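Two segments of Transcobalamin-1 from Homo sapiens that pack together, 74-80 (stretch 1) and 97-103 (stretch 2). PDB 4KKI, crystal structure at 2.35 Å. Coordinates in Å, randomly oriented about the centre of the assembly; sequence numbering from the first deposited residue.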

# COMPACT_ATOMS: atom_id res chain seq x y z
N LYS A 74 7.79 8.46 -17.48
CA LYS A 74 6.63 9.01 -16.80
C LYS A 74 6.96 9.33 -15.35
O LYS A 74 6.56 10.37 -14.84
CB LYS A 74 5.45 8.04 -16.87
CG LYS A 74 4.19 8.57 -16.19
CD LYS A 74 3.07 7.55 -16.19
CE LYS A 74 1.85 8.09 -15.45
NZ LYS A 74 0.80 7.04 -15.27
N MET A 75 7.69 8.44 -14.70
CA MET A 75 8.01 8.61 -13.29
C MET A 75 8.91 9.82 -13.06
O MET A 75 8.68 10.60 -12.14
CB MET A 75 8.66 7.36 -12.70
CG MET A 75 8.95 7.49 -11.21
SD MET A 75 10.06 6.23 -10.56
CE MET A 75 11.56 6.58 -11.48
N ILE A 76 9.92 9.96 -13.91
CA ILE A 76 10.85 11.07 -13.81
C ILE A 76 10.11 12.39 -13.98
O ILE A 76 10.36 13.35 -13.24
CB ILE A 76 11.98 10.97 -14.86
CG1 ILE A 76 12.80 9.70 -14.62
CG2 ILE A 76 12.87 12.20 -14.82
CD1 ILE A 76 13.46 9.64 -13.26
N GLN A 77 9.20 12.43 -14.94
CA GLN A 77 8.38 13.61 -15.19
C GLN A 77 7.54 13.95 -13.95
O GLN A 77 7.44 15.11 -13.57
CB GLN A 77 7.47 13.38 -16.40
CG GLN A 77 6.57 14.56 -16.73
CD GLN A 77 5.64 14.27 -17.89
OE1 GLN A 77 5.66 13.17 -18.46
NE2 GLN A 77 4.82 15.24 -18.25
N GLN A 78 6.95 12.93 -13.33
CA GLN A 78 6.18 13.14 -12.11
C GLN A 78 7.06 13.64 -10.97
O GLN A 78 6.68 14.54 -10.23
CB GLN A 78 5.46 11.85 -11.69
CG GLN A 78 4.32 11.44 -12.60
CD GLN A 78 3.61 10.19 -12.11
OE1 GLN A 78 4.13 9.45 -11.27
NE2 GLN A 78 2.41 9.94 -12.63
N ILE A 79 8.24 13.03 -10.84
CA ILE A 79 9.16 13.40 -9.78
C ILE A 79 9.66 14.83 -9.94
O ILE A 79 9.64 15.62 -8.99
CB ILE A 79 10.36 12.43 -9.70
CG1 ILE A 79 9.89 11.05 -9.23
CG2 ILE A 79 11.44 12.97 -8.77
CD1 ILE A 79 10.98 9.99 -9.23
N LYS A 80 10.07 15.18 -11.16
CA LYS A 80 10.55 16.53 -11.44
C LYS A 80 9.44 17.56 -11.24
O LYS A 80 9.70 18.67 -10.77
CB LYS A 80 11.12 16.63 -12.85
CG LYS A 80 12.48 15.96 -13.02
CD LYS A 80 13.03 16.15 -14.42
CE LYS A 80 14.44 15.57 -14.55
NZ LYS A 80 14.95 15.68 -15.95
N LEU A 97 8.62 6.59 -1.24
CA LEU A 97 8.51 5.75 -2.43
C LEU A 97 9.35 6.30 -3.58
O LEU A 97 9.93 5.53 -4.35
CB LEU A 97 7.05 5.62 -2.88
CG LEU A 97 6.17 4.67 -2.06
CD1 LEU A 97 4.74 4.73 -2.55
CD2 LEU A 97 6.70 3.25 -2.12
N ILE A 98 9.42 7.62 -3.69
CA ILE A 98 10.22 8.26 -4.72
C ILE A 98 11.69 7.89 -4.55
O ILE A 98 12.36 7.49 -5.49
CB ILE A 98 10.06 9.79 -4.71
CG1 ILE A 98 8.68 10.17 -5.23
CG2 ILE A 98 11.14 10.46 -5.55
CD1 ILE A 98 8.41 11.65 -5.22
N ILE A 99 12.17 8.01 -3.31
CA ILE A 99 13.55 7.68 -2.99
C ILE A 99 13.83 6.20 -3.26
O ILE A 99 14.87 5.86 -3.83
CB ILE A 99 13.89 8.04 -1.53
CG1 ILE A 99 13.73 9.55 -1.31
CG2 ILE A 99 15.29 7.58 -1.17
CD1 ILE A 99 13.96 10.01 0.11
N LEU A 100 12.90 5.34 -2.86
CA LEU A 100 13.05 3.91 -3.07
C LEU A 100 13.11 3.57 -4.56
O LEU A 100 13.98 2.83 -5.00
CB LEU A 100 11.93 3.13 -2.39
CG LEU A 100 11.87 3.17 -0.86
CD1 LEU A 100 10.61 2.47 -0.36
CD2 LEU A 100 13.12 2.56 -0.25
N ALA A 101 12.17 4.14 -5.32
CA ALA A 101 12.12 3.91 -6.76
C ALA A 101 13.38 4.41 -7.47
O ALA A 101 13.85 3.78 -8.42
CB ALA A 101 10.88 4.56 -7.35
N LEU A 102 13.92 5.54 -7.02
CA LEU A 102 15.09 6.13 -7.66
C LEU A 102 16.38 5.41 -7.28
O LEU A 102 17.39 5.53 -7.97
CB LEU A 102 15.21 7.62 -7.32
CG LEU A 102 14.24 8.58 -8.00
CD1 LEU A 102 14.35 9.98 -7.39
CD2 LEU A 102 14.48 8.63 -9.50
N GLY A 103 16.35 4.65 -6.19
CA GLY A 103 17.55 4.04 -5.67
C GLY A 103 17.51 2.54 -5.47
O GLY A 103 18.22 2.02 -4.62

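Two helical segments of one chain meet here through side-chain packing alone. No hydrogen bond crosses between them, and the five closest residue pairs are all apolar. The axes come no nearer than 11.7 Å, and their N-to-C directions differ by 140°, so the helices run roughly but not strictly antiparallel. At that spacing the backbones stay apart: Ile79 CA and Ile98 CA, one of the nearest pairings, lie 7.3 Å from each other, while Ile76 CA and Leu102 CA are at 9.0 Å. Side chains must bridge the gap, and they bury a modest 233 Å², counting both sides.

The apolar contacts gather around two residues. Ile79, whose CA-to-CB bond points toward the partner, has the largest covered area. Its chi1 of -68° (m) and chi2 of 176° (t) extend CD1 to two neighbours at once, 3.7 Å from Ile98 CG2 and 3.8 Å from Leu102 CG. Leu102 answers from the second helix. Its CA-to-CB bond points sideways, but an m, t rotamer brings the end of the side chain nearer, so that Leu102 CD2 lies 4.0 Å from Ile76 CD1 and 4.1 Å from Met75 CE. One branched residue thus touches three partners. Ile76 contributes less: its CA-to-CB bond points away, yet with both chi angles in m its CD1 still reaches Leu102.

Met75 and Ala101 make a pairing of long with short. Both CA-to-CB bonds point toward the opposing helix; Ala101 offers just a methyl group, and the unbranched methionine spans the remaining distance, bringing Met75 SD to 3.7 Å from Ala101 CB. Two t angles extend the chain before chi3 turns to p at 63°, setting CE beside Leu102.

Polar groups stay out of the contact. The side chains of Lys74, Gln77, Gln78 and Lys80 make no contact with the second stretch; Gln77 and Lys80 are exposed, while Lys74 NZ and the amide of Gln78 are satisfied elsewhere in the structure.

Backbone hydrogen bonds hold each row of side chains in place. Ile79 N to Met75 O, at 2.8 Å, links the two residues of stretch 1 that point toward the partner; Leu102 N to Ile98 O, at 2.9 Å, links the two that Ile79 touches. Spacings of three and four residues keep these groups on one helical face. Gly103 then leaves helical geometry, where a CB would be crowded by Ile99 O.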